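Local coordinates for protein cysteine hydrolase (Vibrio cholerae, PDB 6V98) that probably acts as a cysteine hydrolase toxin that the type VI secretion system delivers into rival cells, at residues 125-128 / 129-133; 179-182 / 183-186; 191-194 / 195-198. All blocks are in the same frame, centred on the assembly; numbering follows the deposited sequence.

Contact 1. Residues 125-128 / 129-133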
loop_
_atom_site.group_PDB
_atom_site.type_symbol
_atom_site.label_atom_id
_atom_site.label_comp_id
_atom_site.label_asym_id
_atom_site.label_seq_id
_atom_site.Cartn_x
_atom_site.Cartn_y
_atom_site.Cartn_z
ATOM N N GLU A 125 2.766 0.816 -15.479
ATOM C CA GLU A 125 1.474 1.488 -15.370
ATOM C C GLU A 125 1.180 1.909 -13.936
ATOM O O GLU A 125 0.632 2.994 -13.699
ATOM C CB GLU A 125 0.369 0.581 -15.886
ATOM C CG GLU A 125 0.430 0.313 -17.388
ATOM C CD GLU A 125 1.315 -0.859 -17.764
ATOM O OE1 GLU A 125 1.371 -1.177 -18.972
ATOM O OE2 GLU A 125 1.955 -1.455 -16.865
ATOM N N ALA A 126 1.502 1.048 -12.968
ATOM C CA ALA A 126 1.278 1.402 -11.569
ATOM C C ALA A 126 2.180 2.551 -11.146
ATOM O O ALA A 126 1.738 3.481 -10.454
ATOM C CB ALA A 126 1.519 0.186 -10.673
ATOM N N ASP A 127 3.455 2.488 -11.533
ATOM C CA ASP A 127 4.384 3.566 -11.206
ATOM C C ASP A 127 3.920 4.882 -11.810
ATOM O O ASP A 127 3.947 5.928 -11.146
ATOM C CB ASP A 127 5.785 3.207 -11.699
ATOM C CG ASP A 127 6.846 4.115 -11.131
ATOM O OD1 ASP A 127 7.057 4.063 -9.903
ATOM O OD2 ASP A 127 7.463 4.871 -11.910
ATOM N N SER A 128 3.466 4.843 -13.059
ATOM C CA SER A 128 2.949 6.049 -13.704
ATOM C C SER A 128 1.699 6.581 -13.002
ATOM O O SER A 128 1.538 7.800 -12.838
ATOM C CB SER A 128 2.655 5.753 -15.176
ATOM O OG SER A 128 2.163 6.922 -15.818
ATOM N N TRP A 129 0.795 5.687 -12.595
ATOM C CA TRP A 129 -0.433 6.117 -11.922
ATOM C C TRP A 129 -0.123 6.773 -10.579
ATOM O O TRP A 129 -0.667 7.838 -10.256
ATOM C CB TRP A 129 -1.364 4.911 -11.754
ATOM C CG TRP A 129 -2.780 5.160 -11.271
ATOM C CD1 TRP A 129 -3.902 5.233 -12.041
ATOM C CD2 TRP A 129 -3.216 5.288 -9.913
ATOM N NE1 TRP A 129 -5.008 5.413 -11.251
ATOM C CE2 TRP A 129 -4.615 5.457 -9.939
ATOM C CE3 TRP A 129 -2.556 5.294 -8.680
ATOM C CZ2 TRP A 129 -5.370 5.625 -8.781
ATOM C CZ3 TRP A 129 -3.305 5.452 -7.523
ATOM C CH2 TRP A 129 -4.697 5.614 -7.580
ATOM N N LEU A 130 0.768 6.159 -9.796
ATOM C CA LEU A 130 1.146 6.705 -8.495
ATOM C C LEU A 130 1.856 8.049 -8.635
ATOM O O LEU A 130 1.553 8.997 -7.897
ATOM C CB LEU A 130 2.021 5.687 -7.760
ATOM C CG LEU A 130 1.202 4.458 -7.362
ATOM C CD1 LEU A 130 2.129 3.247 -7.133
ATOM C CD2 LEU A 130 0.356 4.748 -6.129
ATOM N N ARG A 131 2.796 8.162 -9.577
ATOM C CA ARG A 131 3.436 9.453 -9.809
ATOM C C ARG A 131 2.418 10.485 -10.289
ATOM O O ARG A 131 2.501 11.665 -9.932
ATOM C CB ARG A 131 4.568 9.316 -10.823
ATOM C CG ARG A 131 5.788 8.538 -10.325
ATOM C CD ARG A 131 6.962 8.668 -11.291
ATOM N NE ARG A 131 6.841 7.794 -12.461
ATOM C CZ ARG A 131 6.350 8.169 -13.642
ATOM N NH1 ARG A 131 5.925 9.412 -13.826
ATOM N NH2 ARG A 131 6.284 7.297 -14.643
ATOM N N GLY A 132 1.446 10.051 -11.092
ATOM C CA GLY A 132 0.404 10.963 -11.546
ATOM C C GLY A 132 -0.465 11.466 -10.408
ATOM O O GLY A 132 -0.798 12.652 -10.348
ATOM N N LYS A 133 -0.825 10.582 -9.479
ATOM C CA LYS A 133 -1.600 11.022 -8.330
ATOM C C LYS A 133 -0.771 11.933 -7.434
ATOM O O LYS A 133 -1.287 12.918 -6.887
ATOM C CB LYS A 133 -2.114 9.811 -7.556
ATOM C CG LYS A 133 -3.209 9.027 -8.248
ATOM C CD LYS A 133 -4.329 9.934 -8.741
ATOM C CE LYS A 133 -5.566 9.140 -9.125
ATOM N NZ LYS A 133 -6.395 9.876 -10.120
#

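Contact 2. Residues 179-182 / 183-186. With CA (calcium ion), chain B; CA (calcium ion), chain C.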
loop_
_atom_site.group_PDB
_atom_site.type_symbol
_atom_site.label_atom_id
_atom_site.label_comp_id
_atom_site.label_asym_id
_atom_site.label_seq_id
_atom_site.Cartn_x
_atom_site.Cartn_y
_atom_site.Cartn_z
ATOM N N TYR A 179 -11.619 -3.624 5.624
ATOM C CA TYR A 179 -11.528 -3.900 4.195
ATOM C C TYR A 179 -10.442 -4.922 3.890
ATOM O O TYR A 179 -10.637 -5.814 3.048
ATOM C CB TYR A 179 -11.276 -2.606 3.406
ATOM C CG TYR A 179 -11.146 -2.880 1.926
ATOM C CD1 TYR A 179 -12.279 -2.982 1.119
ATOM C CD2 TYR A 179 -9.901 -3.057 1.338
ATOM C CE1 TYR A 179 -12.180 -3.267 -0.241
ATOM C CE2 TYR A 179 -9.787 -3.347 -0.039
ATOM C CZ TYR A 179 -10.938 -3.443 -0.811
ATOM O OH TYR A 179 -10.859 -3.723 -2.155
ATOM N N ILE A 180 -9.275 -4.794 4.530
ATOM C CA ILE A 180 -8.182 -5.698 4.183
ATOM C C ILE A 180 -8.564 -7.129 4.504
ATOM O O ILE A 180 -8.211 -8.050 3.764
ATOM C CB ILE A 180 -6.862 -5.286 4.876
ATOM C CG1 ILE A 180 -5.670 -5.993 4.215
ATOM C CG2 ILE A 180 -6.898 -5.533 6.384
ATOM C CD1 ILE A 180 -5.408 -5.553 2.798
ATOM N N GLU A 181 -9.335 -7.338 5.573
ATOM C CA GLU A 181 -9.758 -8.691 5.907
ATOM C C GLU A 181 -10.725 -9.233 4.863
ATOM O O GLU A 181 -10.646 -10.407 4.489
ATOM C CB GLU A 181 -10.378 -8.714 7.300
ATOM C CG GLU A 181 -9.367 -8.489 8.421
ATOM C CD GLU A 181 -8.305 -9.581 8.494
ATOM O OE1 GLU A 181 -8.653 -10.770 8.336
ATOM O OE2 GLU A 181 -7.120 -9.238 8.705
ATOM N N GLN A 182 -11.631 -8.387 4.365
ATOM C CA GLN A 182 -12.462 -8.774 3.230
ATOM C C GLN A 182 -11.610 -9.099 2.008
ATOM O O GLN A 182 -11.854 -10.100 1.319
ATOM C CB GLN A 182 -13.455 -7.656 2.904
ATOM C CG GLN A 182 -14.708 -7.662 3.757
ATOM C CD GLN A 182 -15.368 -9.031 3.817
ATOM O OE1 GLN A 182 -15.360 -9.692 4.857
ATOM N NE2 GLN A 182 -15.927 -9.469 2.695
ATOM N N PHE A 183 -10.611 -8.260 1.719
ATOM C CA PHE A 183 -9.764 -8.470 0.546
ATOM C C PHE A 183 -9.022 -9.796 0.654
ATOM O O PHE A 183 -8.850 -10.512 -0.343
ATOM C CB PHE A 183 -8.781 -7.301 0.414
ATOM C CG PHE A 183 -8.283 -7.046 -0.998
ATOM C CD1 PHE A 183 -8.559 -7.924 -2.031
ATOM C CD2 PHE A 183 -7.522 -5.913 -1.278
ATOM C CE1 PHE A 183 -8.089 -7.679 -3.316
ATOM C CE2 PHE A 183 -7.060 -5.662 -2.572
ATOM C CZ PHE A 183 -7.333 -6.552 -3.576
ATOM N N GLN A 184 -8.603 -10.152 1.868
ATOM C CA GLN A 184 -7.853 -11.384 2.082
ATOM C C GLN A 184 -8.694 -12.624 1.821
ATOM O O GLN A 184 -8.129 -13.698 1.596
ATOM C CB GLN A 184 -7.310 -11.431 3.513
ATOM C CG GLN A 184 -6.091 -10.523 3.763
ATOM C CD GLN A 184 -5.584 -10.604 5.190
ATOM O OE1 GLN A 184 -6.279 -11.094 6.080
ATOM N NE2 GLN A 184 -4.368 -10.113 5.419
ATOM N N LEU A 185 -10.023 -12.513 1.853
ATOM C CA LEU A 185 -10.853 -13.691 1.594
ATOM C C LEU A 185 -10.649 -14.264 0.196
ATOM O O LEU A 185 -10.921 -15.451 -0.019
ATOM C CB LEU A 185 -12.327 -13.348 1.789
ATOM C CG LEU A 185 -12.710 -12.956 3.211
ATOM C CD1 LEU A 185 -14.195 -12.670 3.292
ATOM C CD2 LEU A 185 -12.332 -14.088 4.150
ATOM N N SER A 186 -10.187 -13.458 -0.763
ATOM C CA SER A 186 -10.023 -13.910 -2.141
ATOM C C SER A 186 -8.600 -13.765 -2.665
ATOM O O SER A 186 -8.381 -13.935 -3.870
ATOM C CB SER A 186 -10.983 -13.154 -3.066
ATOM O OG SER A 186 -10.969 -11.761 -2.785
HETATM CA CA CA B . -6.134 -11.411 8.463
HETATM CA CA CA C . -6.588 -15.389 1.682
HETATM O O HOH W 1 -12.836 -10.892 -1.029
HETATM O O HOH W 2 -4.156 -10.140 8.491
HETATM O O HOH W 3 -8.075 -16.618 0.355
HETATM O O HOH W 4 -7.462 -13.708 8.149
HETATM O O HOH W 5 -5.290 -12.100 10.722
HETATM O O HOH W 6 -4.337 -12.986 7.557
#

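Contact 3. Residues 191-194 / 195-198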
loop_
_atom_site.group_PDB
_atom_site.type_symbol
_atom_site.label_atom_id
_atom_site.label_comp_id
_atom_site.label_asym_id
_atom_site.label_seq_id
_atom_site.Cartn_x
_atom_site.Cartn_y
_atom_site.Cartn_z
ATOM N N ASP A 191 1.005 -11.546 6.536
ATOM C CA ASP A 191 0.996 -11.099 7.923
ATOM C C ASP A 191 2.428 -10.839 8.362
ATOM O O ASP A 191 3.320 -11.650 8.094
ATOM C CB ASP A 191 0.332 -12.136 8.835
ATOM C CG ASP A 191 -1.181 -12.137 8.703
ATOM O OD1 ASP A 191 -1.834 -11.292 9.353
ATOM O OD2 ASP A 191 -1.712 -12.971 7.936
ATOM N N TYR A 192 2.651 -9.709 9.028
ATOM C CA TYR A 192 3.983 -9.353 9.485
ATOM C C TYR A 192 3.868 -8.748 10.871
ATOM O O TYR A 192 3.018 -7.885 11.099
ATOM C CB TYR A 192 4.669 -8.364 8.530
ATOM C CG TYR A 192 5.903 -7.724 9.122
ATOM C CD1 TYR A 192 7.112 -8.404 9.159
ATOM C CD2 TYR A 192 5.864 -6.433 9.646
ATOM C CE1 TYR A 192 8.253 -7.819 9.699
ATOM C CE2 TYR A 192 7.004 -5.842 10.194
ATOM C CZ TYR A 192 8.189 -6.542 10.218
ATOM O OH TYR A 192 9.320 -5.963 10.752
ATOM N N ASP A 193 4.709 -9.200 11.793
ATOM C CA ASP A 193 4.773 -8.609 13.124
ATOM C C ASP A 193 6.088 -7.866 13.281
ATOM O O ASP A 193 7.163 -8.439 13.063
ATOM C CB ASP A 193 4.633 -9.667 14.219
ATOM C CG ASP A 193 4.683 -9.060 15.607
ATOM O OD1 ASP A 193 3.717 -8.360 15.982
ATOM O OD2 ASP A 193 5.697 -9.265 16.308
ATOM N N TYR A 194 5.997 -6.593 13.677
ATOM C CA TYR A 194 7.187 -5.759 13.790
ATOM C C TYR A 194 8.025 -6.151 14.997
ATOM O O TYR A 194 9.258 -6.208 14.910
ATOM C CB TYR A 194 6.780 -4.294 13.889
ATOM C CG TYR A 194 7.942 -3.317 13.974
ATOM C CD1 TYR A 194 8.597 -2.883 12.825
ATOM C CD2 TYR A 194 8.362 -2.813 15.195
ATOM C CE1 TYR A 194 9.651 -1.989 12.900
ATOM C CE2 TYR A 194 9.413 -1.919 15.278
ATOM C CZ TYR A 194 10.049 -1.506 14.121
ATOM O OH TYR A 194 11.090 -0.610 14.185
ATOM N N LYS A 195 7.370 -6.427 16.126
ATOM C CA LYS A 195 8.102 -6.715 17.354
ATOM C C LYS A 195 8.913 -7.996 17.226
ATOM O O LYS A 195 10.066 -8.057 17.663
ATOM C CB LYS A 195 7.132 -6.804 18.537
ATOM C CG LYS A 195 6.850 -5.474 19.211
ATOM C CD LYS A 195 7.896 -4.453 18.825
ATOM C CE LYS A 195 7.664 -3.134 19.520
ATOM N NZ LYS A 195 8.798 -2.228 19.208
ATOM N N THR A 196 8.333 -9.037 16.644
ATOM C CA THR A 196 9.082 -10.273 16.447
ATOM C C THR A 196 9.818 -10.317 15.112
ATOM O O THR A 196 10.661 -11.199 14.918
ATOM C CB THR A 196 8.153 -11.486 16.560
ATOM O OG1 THR A 196 7.149 -11.407 15.545
ATOM C CG2 THR A 196 7.480 -11.504 17.925
ATOM N N ASN A 197 9.531 -9.378 14.211
ATOM C CA ASN A 197 10.109 -9.324 12.864
ATOM C C ASN A 197 9.919 -10.650 12.142
ATOM O O ASN A 197 10.854 -11.226 11.580
ATOM C CB ASN A 197 11.581 -8.908 12.892
ATOM C CG ASN A 197 12.082 -8.406 11.531
ATOM O OD1 ASN A 197 11.359 -7.733 10.784
ATOM N ND2 ASN A 197 13.326 -8.733 11.210
ATOM N N LYS A 198 8.682 -11.132 12.161
ATOM C CA LYS A 198 8.325 -12.385 11.515
ATOM C C LYS A 198 7.259 -12.136 10.462
ATOM O O LYS A 198 6.305 -11.388 10.693
ATOM C CB LYS A 198 7.806 -13.413 12.516
ATOM C CG LYS A 198 7.791 -14.846 11.971
ATOM C CD LYS A 198 6.444 -15.536 12.175
ATOM C CE LYS A 198 6.474 -16.992 11.708
ATOM N NZ LYS A 198 6.500 -17.148 10.227
#

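Contact 1. Residues 125-128 / 129-133
The R131 guanidinium meets D127 at its edge and S128 with one face. D127 OD2 lies in the guanidinium plane, 3.0 Å from R131 NE. The N-H points almost straight at it, at 168°, and the pair is a salt bridge. The two flat groups are not coplanar. Their planes stand 61° apart, and NE comes to OD2 from above the carboxylate plane. Between the two charged groups only R131 NE bonds; R131 NH2 stays 3.8 Å from D127 OD2. Over one face of the guanidinium lie S128 CA, 3.7 Å from R131 NH2, and D127 O. A bend at chi3 (-79°) turns the arginine end back along the helix, over the preceding turn.

The W129 indole has neighbours from its own helix on one face and at its edge. K133 CG sits 3.6 Å above one face of the W129 ring, toward its rim. L130 CD2 lies at the edge, in the ring plane.

Backbone bonds tie the turns together. W129 N, L130 N, R131 N and G132 N bond to the carbonyl oxygens of E125, A126, D127 and S128, in that order. D127 and R131 are thus joined twice, through the main chain and through their charged ends. The L130 side chain folds close to the same turn, with L130 CG 3.3 Å from A126 O. A126 and L130 are buried, while S128 and R131 lie on the exposed side.

The arrangement is an i to i+4 acid-base pair on helix 123-134. W129 packs on L159 and A162 of helix 154-162, and L130 on F155 and L159. Toward strand 57-63, Y60 touches both L130 and R131, and R58 touches D127.

Contact 2. Residues 179-182 / 183-186
Q184 lies beside E181, one turn on, and their side chains point the same way. Q184 CB packs over the preceding turn, close to the carbonyl oxygens of I180 and E181. Q184 CG is 3.3 Å from I180 O. From there the chain runs straight out, with chi2 at -180°, which carries the amide to a calcium ion (chain B). Q184 OE1 binds this ion at 2.4 Å. Q184 NE2 turns to the protein and donates to G115 O. It also donates to water 2, a ligand of the same calcium. With the metal bond of OE1, these two bonds fix which way round the amide sits.

E181 grips the ion with both oxygens, OE1 at 2.6 Å and OE2 at 2.4 Å from the calcium. The carboxylate and amide planes are 80° apart. Four waters complete the seven ligand atoms of this ion. The cation probably offsets repulsion between E181 OE1 and Q184 OE1, 3.3 Å apart.

On another side of the helix, Y179 CE2 packs 3.6 Å from F183 CD2, with the ring planes at 60°. Y179 OH bonds to A168 O, and F183 packs on V116 and L118.

The main chain of Q184 serves a second calcium (chain C), with Q184 O 2.3 Å from it. E187 O, D189 OD1, E203 O and water 3 also bind there. L185 N bonds to Q182 O at 3.1 Å, and only weakly to E181 O. These are two neighbouring calcium sites that share Q184, one through its side chain and one through its backbone.

Contact 3. Residues 191-194 / 195-198
D193 and K198 pair through their backbones as an antiparallel hydrogen-bonded pair. D193 N bonds to K198 O at 2.9 Å, and K198 N returns to D193 O at 3.2 Å. Y192 CA adds a CH contact to K198 O. N197 N makes a weak bond to Y194 O. Y194 N is buried and has no partner.

Side-chain bonds brace the loop at two points. D193 OD2 accepts two donors from one residue: T196 N and T196 OG1, each 2.7 Å from it. Both come from the anti side, N 27° out of the carboxylate plane and OG1 less. T196 chi1 of 61° sets OG1 between its own N and carbonyl carbon, facing the same oxygen. The second brace is Y192 OH, which donates to N197 OD1 at 2.7 Å. N197 OD1 lies at the ring edge, in plane, and the amide stands at 90° to the ring.

K195 NZ lies at the Y194 ring edge, 4.0 Å from Y194 CE2. The Y192 and Y194 side chains also touch K101 of helix 93-107.

N197 has a left-handed backbone, and with K198 it faces D193. This is a G1 beta bulge closing the hairpin between strands 188-193 and 198-202.

In the fold
Contact 1 lies within one helix; contact 2 takes in the last part of helix 176-184 and the residues after it. Both are partly buried. Contact 3 is a surface hairpin loop at the edge of the seven-stranded sheet. Contacts 1 and 3 lie on opposite sides of the chain's centre, with centres about 29 Å apart. Contacts 2 and 3 come within about 5 Å at their nearest atoms. Helix 176-184 leads into strand 188-193, and D191 of contact 3 lies near a calcium. The chemistry differs with place. In 125-133 charge is paired by an arginine, in 179-186 a carboxylate and neutral oxygens bind calcium, and in 191-198 an aspartate is met by neutral N-H and hydroxyl donors.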